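Local structure of kojibiose phosphorylase (Gut metagenome, 6W0P) at residues K93-H98 with K168-L173; T217-D222 with L233-T238. The protein is a carbohydrate-active enzyme of glycoside hydrolase family 65, with a beta-rich N-terminal domain ahead of a helical catalytic domain. One frame throughout, in Å; residues are numbered along the deposited sequence.

Interaction 1 of 2, residues K93-H98 with K168-L173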
ATOM      1  N   LYS A  93      31.587 -12.482 -22.487  1.00 34.02           N
ATOM      2  CA  LYS A  93      30.786 -12.838 -23.682  1.00 35.26           C
ATOM      3  C   LYS A  93      31.697 -13.238 -24.846  1.00 35.97           C
ATOM      4  O   LYS A  93      32.640 -12.498 -25.181  1.00 35.66           O
ATOM      5  CB  LYS A  93      29.885 -11.691 -24.130  1.00 36.14           C
ATOM      6  CG  LYS A  93      28.960 -12.074 -25.276  1.00 36.96           C
ATOM      7  CD  LYS A  93      27.880 -11.064 -25.512  1.00 38.04           C
ATOM      8  CE  LYS A  93      27.183 -11.288 -26.840  1.00 39.61           C
ATOM      9  NZ  LYS A  93      26.217 -10.210 -27.137  1.00 40.35           N
ATOM     10  N   ILE A  94      31.419 -14.392 -25.437  1.00 36.96           N
ATOM     11  CA  ILE A  94      32.078 -14.835 -26.699  1.00 37.97           C
ATOM     12  C   ILE A  94      31.004 -15.238 -27.706  1.00 37.94           C
ATOM     13  O   ILE A  94      29.820 -15.403 -27.316  1.00 37.28           O
ATOM     14  CB  ILE A  94      33.073 -15.989 -26.452  1.00 37.58           C
ATOM     15  CG1 ILE A  94      32.350 -17.294 -26.106  1.00 37.67           C
ATOM     16  CG2 ILE A  94      34.080 -15.601 -25.381  1.00 37.69           C
ATOM     17  CD1 ILE A  94      33.274 -18.462 -25.833  1.00 37.50           C
ATOM     18  N   ARG A  95      31.435 -15.439 -28.947  1.00 38.80           N
ATOM     19  CA  ARG A  95      30.664 -16.209 -29.946  1.00 39.65           C
ATOM     20  C   ARG A  95      31.618 -17.192 -30.610  1.00 38.83           C
ATOM     21  O   ARG A  95      32.741 -16.793 -31.008  1.00 38.33           O
ATOM     22  CB  ARG A  95      29.966 -15.278 -30.939  1.00 41.28           C
ATOM     23  CG  ARG A  95      28.897 -14.429 -30.275  1.00 43.68           C
ATOM     24  CD  ARG A  95      28.226 -13.481 -31.242  1.00 45.69           C
ATOM     25  NE  ARG A  95      27.257 -14.163 -32.073  1.00 47.59           N
ATOM     26  CZ  ARG A  95      27.041 -13.916 -33.370  1.00 50.53           C
ATOM     27  NH1 ARG A  95      27.770 -13.025 -34.029  1.00 51.42           N
ATOM     28  NH2 ARG A  95      26.116 -14.602 -34.020  1.00 50.69           N
ATOM     29  N   ILE A  96      31.173 -18.438 -30.733  1.00 38.04           N
ATOM     30  CA  ILE A  96      31.941 -19.473 -31.464  1.00 38.47           C
ATOM     31  C   ILE A  96      31.089 -19.985 -32.630  1.00 39.63           C
ATOM     32  O   ILE A  96      29.922 -20.341 -32.410  1.00 38.51           O
ATOM     33  CB  ILE A  96      32.399 -20.567 -30.492  1.00 37.33           C
ATOM     34  CG1 ILE A  96      33.273 -19.969 -29.388  1.00 36.44           C
ATOM     35  CG2 ILE A  96      33.116 -21.670 -31.257  1.00 37.89           C
ATOM     36  CD1 ILE A  96      33.715 -20.960 -28.324  1.00 35.68           C
ATOM     37  N   ILE A  97      31.671 -19.964 -33.838  1.00 42.11           N
ATOM     38  CA  ILE A  97      31.043 -20.427 -35.115  1.00 42.83           C
ATOM     39  C   ILE A  97      31.988 -21.432 -35.784  1.00 41.82           C
ATOM     40  O   ILE A  97      33.175 -21.127 -35.933  1.00 41.21           O
ATOM     41  CB  ILE A  97      30.701 -19.238 -36.033  1.00 44.09           C
ATOM     42  CG1 ILE A  97      29.901 -18.167 -35.288  1.00 44.15           C
ATOM     43  CG2 ILE A  97      29.982 -19.702 -37.298  1.00 44.27           C
ATOM     44  CD1 ILE A  97      30.764 -17.109 -34.642  1.00 44.52           C
ATOM     45  N   HIS A  98      31.451 -22.598 -36.128  1.00 41.83           N
ATOM     46  CA  HIS A  98      32.102 -23.644 -36.955  1.00 43.24           C
ATOM     47  C   HIS A  98      31.275 -23.850 -38.230  1.00 43.58           C
ATOM     48  O   HIS A  98      30.140 -24.326 -38.115  1.00 43.13           O
ATOM     49  CB  HIS A  98      32.195 -24.947 -36.167  1.00 42.29           C
ATOM     50  CG  HIS A  98      32.856 -26.071 -36.891  1.00 42.66           C
ATOM     51  ND1 HIS A  98      32.265 -27.316 -37.013  1.00 42.63           N
ATOM     52  CD2 HIS A  98      34.057 -26.156 -37.500  1.00 42.47           C
ATOM     53  CE1 HIS A  98      33.092 -28.126 -37.636  1.00 42.70           C
ATOM     54  NE2 HIS A  98      34.193 -27.436 -37.956  1.00 42.46           N
ATOM     55  N   LYS A 168      35.546 -19.724 -35.944  1.00 44.33           N
ATOM     56  CA  LYS A 168      35.603 -18.285 -35.639  1.00 45.38           C
ATOM     57  C   LYS A 168      35.332 -18.095 -34.149  1.00 42.95           C
ATOM     58  O   LYS A 168      34.393 -18.709 -33.644  1.00 43.18           O
ATOM     59  CB  LYS A 168      34.582 -17.524 -36.479  1.00 48.25           C
ATOM     60  CG  LYS A 168      34.893 -16.042 -36.585  1.00 51.01           C
ATOM     61  CD  LYS A 168      33.679 -15.150 -36.705  1.00 53.02           C
ATOM     62  CE  LYS A 168      34.080 -13.693 -36.608  1.00 54.54           C
ATOM     63  NZ  LYS A 168      33.004 -12.806 -37.101  1.00 56.21           N
ATOM     64  N   LEU A 169      36.142 -17.279 -33.483  1.00 41.64           N
ATOM     65  CA  LEU A 169      35.941 -16.885 -32.071  1.00 40.55           C
ATOM     66  C   LEU A 169      35.825 -15.369 -32.033  1.00 41.14           C
ATOM     67  O   LEU A 169      36.690 -14.709 -32.658  1.00 42.30           O
ATOM     68  CB  LEU A 169      37.126 -17.383 -31.246  1.00 39.51           C
ATOM     69  CG  LEU A 169      37.219 -16.865 -29.814  1.00 38.09           C
ATOM     70  CD1 LEU A 169      36.091 -17.395 -28.940  1.00 37.38           C
ATOM     71  CD2 LEU A 169      38.552 -17.243 -29.230  1.00 37.74           C
ATOM     72  N   GLU A 170      34.759 -14.863 -31.406  1.00 40.91           N
ATOM     73  CA  GLU A 170      34.548 -13.423 -31.113  1.00 40.95           C
ATOM     74  C   GLU A 170      34.626 -13.229 -29.589  1.00 40.05           C
ATOM     75  O   GLU A 170      33.899 -13.929 -28.893  1.00 39.05           O
ATOM     76  CB  GLU A 170      33.195 -12.949 -31.645  1.00 42.03           C
ATOM     77  CG  GLU A 170      33.018 -13.123 -33.147  1.00 43.95           C
ATOM     78  CD  GLU A 170      31.672 -12.679 -33.716  1.00 45.22           C
ATOM     79  OE1 GLU A 170      30.791 -12.254 -32.933  1.00 47.02           O
ATOM     80  OE2 GLU A 170      31.493 -12.775 -34.939  1.00 46.07           O
ATOM     81  N   LEU A 171      35.486 -12.328 -29.113  1.00 39.02           N
ATOM     82  CA  LEU A 171      35.479 -11.824 -27.721  1.00 40.24           C
ATOM     83  C   LEU A 171      34.753 -10.474 -27.688  1.00 39.57           C
ATOM     84  O   LEU A 171      35.155  -9.551 -28.441  1.00 37.62           O
ATOM     85  CB  LEU A 171      36.910 -11.694 -27.183  1.00 40.49           C
ATOM     86  CG  LEU A 171      37.816 -12.917 -27.305  1.00 40.35           C
ATOM     87  CD1 LEU A 171      39.089 -12.684 -26.516  1.00 40.38           C
ATOM     88  CD2 LEU A 171      37.122 -14.184 -26.834  1.00 40.52           C
ATOM     89  N   HIS A 172      33.746 -10.366 -26.814  1.00 38.78           N
ATOM     90  CA  HIS A 172      32.892  -9.162 -26.660  1.00 39.07           C
ATOM     91  C   HIS A 172      33.096  -8.519 -25.280  1.00 38.73           C
ATOM     92  O   HIS A 172      33.219  -9.261 -24.278  1.00 38.90           O
ATOM     93  CB  HIS A 172      31.423  -9.534 -26.850  1.00 39.34           C
ATOM     94  CG  HIS A 172      31.056 -10.056 -28.196  1.00 40.23           C
ATOM     95  ND1 HIS A 172      29.895  -9.662 -28.838  1.00 41.43           N
ATOM     96  CD2 HIS A 172      31.640 -10.967 -29.000  1.00 40.64           C
ATOM     97  CE1 HIS A 172      29.790 -10.305 -29.982  1.00 41.72           C
ATOM     98  NE2 HIS A 172      30.848 -11.103 -30.106  1.00 41.69           N
ATOM     99  N   LEU A 173      33.115  -7.185 -25.236  1.00 38.22           N
ATOM    100  CA  LEU A 173      32.625  -6.389 -24.086  1.00 37.88           C
ATOM    101  C   LEU A 173      31.280  -5.799 -24.507  1.00 37.90           C
ATOM    102  O   LEU A 173      31.259  -5.030 -25.489  1.00 39.78           O
ATOM    103  CB  LEU A 173      33.616  -5.281 -23.720  1.00 38.13           C
ATOM    104  CG  LEU A 173      35.072  -5.708 -23.588  1.00 37.85           C
ATOM    105  CD1 LEU A 173      35.933  -4.497 -23.290  1.00 38.45           C
ATOM    106  CD2 LEU A 173      35.249  -6.772 -22.509  1.00 37.49           C
TER
HETATM  107  O   HOH W   1      28.881 -10.577 -33.305  1.00 46.36           O
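Arg-95 and Glu-170 are a hydrogen-bonded pair between antiparallel strands, whose short-segment N-to-C directions are 169° apart. Their two backbone bonds (Glu-170 N to Arg-95 O, 2.8 Å, and Arg-95 N to Glu-170 O) are repeated at Ile-97 and Lys-168, and His-172 N to Lys-93 O adds one more, so the ladder runs over most of the segments.

On the face of Arg-95, Lys-168 and Glu-170 the polar chemistry centres on the Glu-170 carboxylate, whose two oxygens divide their partners. OE2 takes Lys-168 NZ at 2.6 Å. OE1 receives His-172 NE2 at 3.1 Å on its anti lone pair, nearly in the imidazole plane, consistent with this bond orienting the ring. Arg-95 NH1 completes a salt bridge to OE1, its hydrogen bond weak at 3.3 Å and the guanidinium and carboxylate planes 67° apart; a water joins the same two atoms, and Arg-95 NE has a stronger partner in Glu-102. The Lys-93 chain crosses His-172 at a slant, CE lying 3.7 Å from ND1.

The face of Ile-94, Ile-96, Leu-169 and Leu-171 is apolar. Ile-94 CG2 meets Leu-171 CD2 at 3.7 Å; Ile-96 CG1 lies 3.8 Å from Leu-169 CD1, the two side chains running alongside each other.

This apolar face packs on strands 152-161 and 245-256 of the facing sheet, completing a beta-sandwich in the N-terminal domain, while strand 230-239 flanks 165-174 within the same sheet.

Interaction 2 of 2, residues T217-D222 with L233-T238; sequences TNLKED and LNYELT
Tyr-235 packs against the loop 217-222, which touches its ring through Thr-217, Leu-219, Lys-220 and Glu-221. Thr-217 reaches for it tip to tip, OG1 standing 2.9 Å from Tyr-235 OH. Leu-219 slides past the ring in the opposite direction; its carbonyl O sits near the ring plane at the edge, 3.2 Å from Tyr-235 CE1, and its CD2 continues to Leu-237 CD2 at 3.8 Å. The backbone of Glu-221 approaches obliquely, CA being 3.3 Å from Tyr-235 CE1. A water lies 2.6 Å from Tyr-235 OH and also close to Leu-219 O and Glu-221 OE1, so it links the phenol oxygen to the loop.

Glu-221 CB also lies near Tyr-235 CE1, while its CG occupies the position between backbone N and carbonyl carbon (chi1 76°), which sets it against Leu-233 CD2 at 3.6 Å, the two side chains meeting at a slant. Asp-222 instead faces the strand backbone: its N-H bonds to Asn-234 O at 2.9 Å, and OD2 approaches Glu-236 N, which meets it on the anti side, in a bond whose modelled length makes it doubtful. The Asp-222 and Glu-236 side chains cross at an angle, OD2 lying 3.2 Å from Glu-236 CB, with the carboxylate planes 52° apart.

The loop links strand 210-217 of one sheet to edge strand 223-227 of the other, which pairs with 230-239. Tyr-235 and Thr-217 reach Leu-171 of strand 165-174 and Ile-247 of strand 245-256, so the ring is buried between the sheets.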
ATOM      1  N   THR A 217      44.588  -9.629 -25.268  1.00 39.86           N
ATOM      2  CA  THR A 217      44.742 -11.108 -25.347  1.00 39.27           C
ATOM      3  C   THR A 217      46.208 -11.402 -25.669  1.00 39.08           C
ATOM      4  O   THR A 217      46.973 -10.435 -25.823  1.00 38.01           O
ATOM      5  CB  THR A 217      43.733 -11.733 -26.329  1.00 39.14           C
ATOM      6  OG1 THR A 217      44.165 -11.538 -27.678  1.00 39.03           O
ATOM      7  CG2 THR A 217      42.334 -11.171 -26.185  1.00 38.37           C
ATOM      8  N   ASN A 218      46.565 -12.684 -25.697  1.00 39.05           N
ATOM      9  CA  ASN A 218      47.914 -13.184 -26.072  1.00 40.65           C
ATOM     10  C   ASN A 218      47.870 -13.629 -27.548  1.00 41.36           C
ATOM     11  O   ASN A 218      48.559 -14.562 -27.918  1.00 43.12           O
ATOM     12  CB  ASN A 218      48.380 -14.280 -25.095  1.00 39.63           C
ATOM     13  CG  ASN A 218      47.444 -15.477 -25.047  1.00 39.39           C
ATOM     14  OD1 ASN A 218      46.380 -15.445 -25.658  1.00 39.60           O
ATOM     15  ND2 ASN A 218      47.806 -16.533 -24.327  1.00 39.34           N
ATOM     16  N   LEU A 219      47.069 -12.997 -28.384  1.00 43.31           N
ATOM     17  CA  LEU A 219      47.007 -13.356 -29.817  1.00 45.06           C
ATOM     18  C   LEU A 219      46.485 -12.149 -30.598  1.00 45.71           C
ATOM     19  O   LEU A 219      45.396 -11.611 -30.242  1.00 45.98           O
ATOM     20  CB  LEU A 219      46.111 -14.592 -29.982  1.00 46.30           C
ATOM     21  CG  LEU A 219      46.056 -15.193 -31.391  1.00 48.05           C
ATOM     22  CD1 LEU A 219      47.399 -15.779 -31.809  1.00 48.56           C
ATOM     23  CD2 LEU A 219      44.982 -16.265 -31.483  1.00 48.88           C
ATOM     24  N   LYS A 220      47.246 -11.722 -31.609  1.00 47.19           N
ATOM     25  CA  LYS A 220      46.790 -10.720 -32.611  1.00 47.48           C
ATOM     26  C   LYS A 220      45.460 -11.207 -33.211  1.00 46.59           C
ATOM     27  O   LYS A 220      45.398 -12.369 -33.646  1.00 47.25           O
ATOM     28  CB  LYS A 220      47.842 -10.506 -33.708  1.00 48.61           C
ATOM     29  CG  LYS A 220      47.504  -9.408 -34.711  1.00 49.10           C
ATOM     30  CD  LYS A 220      47.499  -8.005 -34.123  1.00 49.31           C
ATOM     31  CE  LYS A 220      46.827  -7.000 -35.037  1.00 50.21           C
ATOM     32  NZ  LYS A 220      47.005  -5.615 -34.547  1.00 50.81           N
ATOM     33  N   GLU A 221      44.436 -10.356 -33.202  1.00 45.32           N
ATOM     34  CA  GLU A 221      43.111 -10.617 -33.814  1.00 45.61           C
ATOM     35  C   GLU A 221      43.197 -10.404 -35.336  1.00 47.31           C
ATOM     36  O   GLU A 221      44.139  -9.748 -35.801  1.00 47.52           O
ATOM     37  CB  GLU A 221      42.060  -9.725 -33.150  1.00 45.80           C
ATOM     38  CG  GLU A 221      42.088  -8.265 -33.593  1.00 46.79           C
ATOM     39  CD  GLU A 221      43.261  -7.406 -33.127  1.00 47.76           C
ATOM     40  OE1 GLU A 221      44.010  -7.828 -32.225  1.00 45.54           O
ATOM     41  OE2 GLU A 221      43.425  -6.302 -33.689  1.00 51.24           O
ATOM     42  N   ASP A 222      42.242 -10.966 -36.078  1.00 47.41           N
ATOM     43  CA  ASP A 222      42.150 -10.869 -37.553  1.00 48.50           C
ATOM     44  C   ASP A 222      41.422  -9.565 -37.865  1.00 48.71           C
ATOM     45  O   ASP A 222      41.725  -8.963 -38.873  1.00 47.57           O
ATOM     46  CB  ASP A 222      41.460 -12.098 -38.157  1.00 49.01           C
ATOM     47  CG  ASP A 222      42.303 -13.357 -38.062  1.00 49.87           C
ATOM     48  OD1 ASP A 222      43.316 -13.433 -38.763  1.00 49.96           O
ATOM     49  OD2 ASP A 222      41.968 -14.231 -37.233  1.00 51.51           O
ATOM     50  N   LEU A 233      36.684  -8.364 -30.623  1.00 40.83           N
ATOM     51  CA  LEU A 233      37.902  -8.888 -31.263  1.00 42.04           C
ATOM     52  C   LEU A 233      37.508 -10.171 -32.016  1.00 43.07           C
ATOM     53  O   LEU A 233      36.895 -11.057 -31.393  1.00 40.08           O
ATOM     54  CB  LEU A 233      38.945  -9.129 -30.166  1.00 42.30           C
ATOM     55  CG  LEU A 233      39.589  -7.881 -29.553  1.00 42.13           C
ATOM     56  CD1 LEU A 233      40.324  -8.220 -28.261  1.00 42.57           C
ATOM     57  CD2 LEU A 233      40.551  -7.221 -30.525  1.00 42.52           C
ATOM     58  N   ASN A 234      37.813 -10.241 -33.325  1.00 45.44           N
ATOM     59  CA  ASN A 234      37.534 -11.409 -34.215  1.00 46.93           C
ATOM     60  C   ASN A 234      38.800 -12.258 -34.343  1.00 45.60           C
ATOM     61  O   ASN A 234      39.867 -11.686 -34.645  1.00 44.50           O
ATOM     62  CB  ASN A 234      37.076 -10.991 -35.619  1.00 49.67           C
ATOM     63  CG  ASN A 234      35.743 -10.277 -35.610  1.00 52.92           C
ATOM     64  OD1 ASN A 234      34.793 -10.724 -34.960  1.00 55.53           O
ATOM     65  ND2 ASN A 234      35.654  -9.173 -36.338  1.00 56.76           N
ATOM     66  N   TYR A 235      38.692 -13.568 -34.116  1.00 45.23           N
ATOM     67  CA  TYR A 235      39.802 -14.537 -34.329  1.00 45.73           C
ATOM     68  C   TYR A 235      39.320 -15.582 -35.335  1.00 46.46           C
ATOM     69  O   TYR A 235      38.237 -16.157 -35.156  1.00 46.03           O
ATOM     70  CB  TYR A 235      40.307 -15.120 -33.004  1.00 44.64           C
ATOM     71  CG  TYR A 235      40.749 -14.059 -32.024  1.00 44.54           C
ATOM     72  CD1 TYR A 235      42.037 -13.550 -32.051  1.00 43.77           C
ATOM     73  CD2 TYR A 235      39.863 -13.527 -31.097  1.00 43.70           C
ATOM     74  CE1 TYR A 235      42.434 -12.542 -31.191  1.00 43.66           C
ATOM     75  CE2 TYR A 235      40.245 -12.522 -30.229  1.00 43.59           C
ATOM     76  CZ  TYR A 235      41.531 -12.022 -30.281  1.00 43.44           C
ATOM     77  OH  TYR A 235      41.909 -11.028 -29.437  1.00 42.36           O
ATOM     78  N   GLU A 236      40.085 -15.735 -36.410  1.00 49.18           N
ATOM     79  CA  GLU A 236      39.882 -16.756 -37.465  1.00 51.72           C
ATOM     80  C   GLU A 236      40.900 -17.845 -37.170  1.00 49.64           C
ATOM     81  O   GLU A 236      42.068 -17.649 -37.508  1.00 51.18           O
ATOM     82  CB  GLU A 236      40.100 -16.189 -38.874  1.00 55.76           C
ATOM     83  CG  GLU A 236      39.266 -14.964 -39.206  1.00 59.60           C
ATOM     84  CD  GLU A 236      37.773 -15.205 -39.323  1.00 63.70           C
ATOM     85  OE1 GLU A 236      37.011 -14.206 -39.238  1.00 66.63           O
ATOM     86  OE2 GLU A 236      37.375 -16.384 -39.498  1.00 67.02           O
ATOM     87  N   LEU A 237      40.488 -18.899 -36.476  1.00 48.31           N
ATOM     88  CA  LEU A 237      41.436 -19.928 -35.999  1.00 46.45           C
ATOM     89  C   LEU A 237      41.333 -21.160 -36.890  1.00 45.47           C
ATOM     90  O   LEU A 237      40.193 -21.579 -37.207  1.00 43.11           O
ATOM     91  CB  LEU A 237      41.132 -20.260 -34.535  1.00 46.10           C
ATOM     92  CG  LEU A 237      41.146 -19.063 -33.583  1.00 45.77           C
ATOM     93  CD1 LEU A 237      40.651 -19.463 -32.214  1.00 43.98           C
ATOM     94  CD2 LEU A 237      42.534 -18.435 -33.502  1.00 46.16           C
ATOM     95  N   THR A 238      42.494 -21.714 -37.233  1.00 45.33           N
ATOM     96  CA  THR A 238      42.646 -23.053 -37.828  1.00 46.49           C
ATOM     97  C   THR A 238      43.067 -23.999 -36.710  1.00 45.82           C
ATOM     98  O   THR A 238      44.112 -23.777 -36.108  1.00 46.90           O
ATOM     99  CB  THR A 238      43.607 -23.004 -39.019  1.00 47.47           C
ATOM    100  OG1 THR A 238      43.012 -22.006 -39.846  1.00 47.89           O
ATOM    101  CG2 THR A 238      43.751 -24.325 -39.753  1.00 47.44           C
TER
HETATM  102  O   HOH W   2      43.898  -9.368 -29.846  1.00 46.75           O

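In the fold
Both interactions involve the same five-stranded sheet of the N-terminal domain, with centres about 10 Å apart. Interaction 1 joins two of its inner strands and is mostly buried; interaction 2 sets a connecting loop against the next strand, with half its touching residues buried and Asp-222 and Glu-236 at the surface. The seam between them is direct: Leu-169 O to Tyr-235 N (2.7 Å) and Leu-171 O to Leu-233 N are probable hydrogen bonds. Their chemistry follows this placement. Interaction 1 pairs a regular ladder with a charged network on one face and aliphatic packing on the other, whereas interaction 2 has one clear backbone bond and a doubtful second, and relies mainly on packing round Tyr-235 and a water.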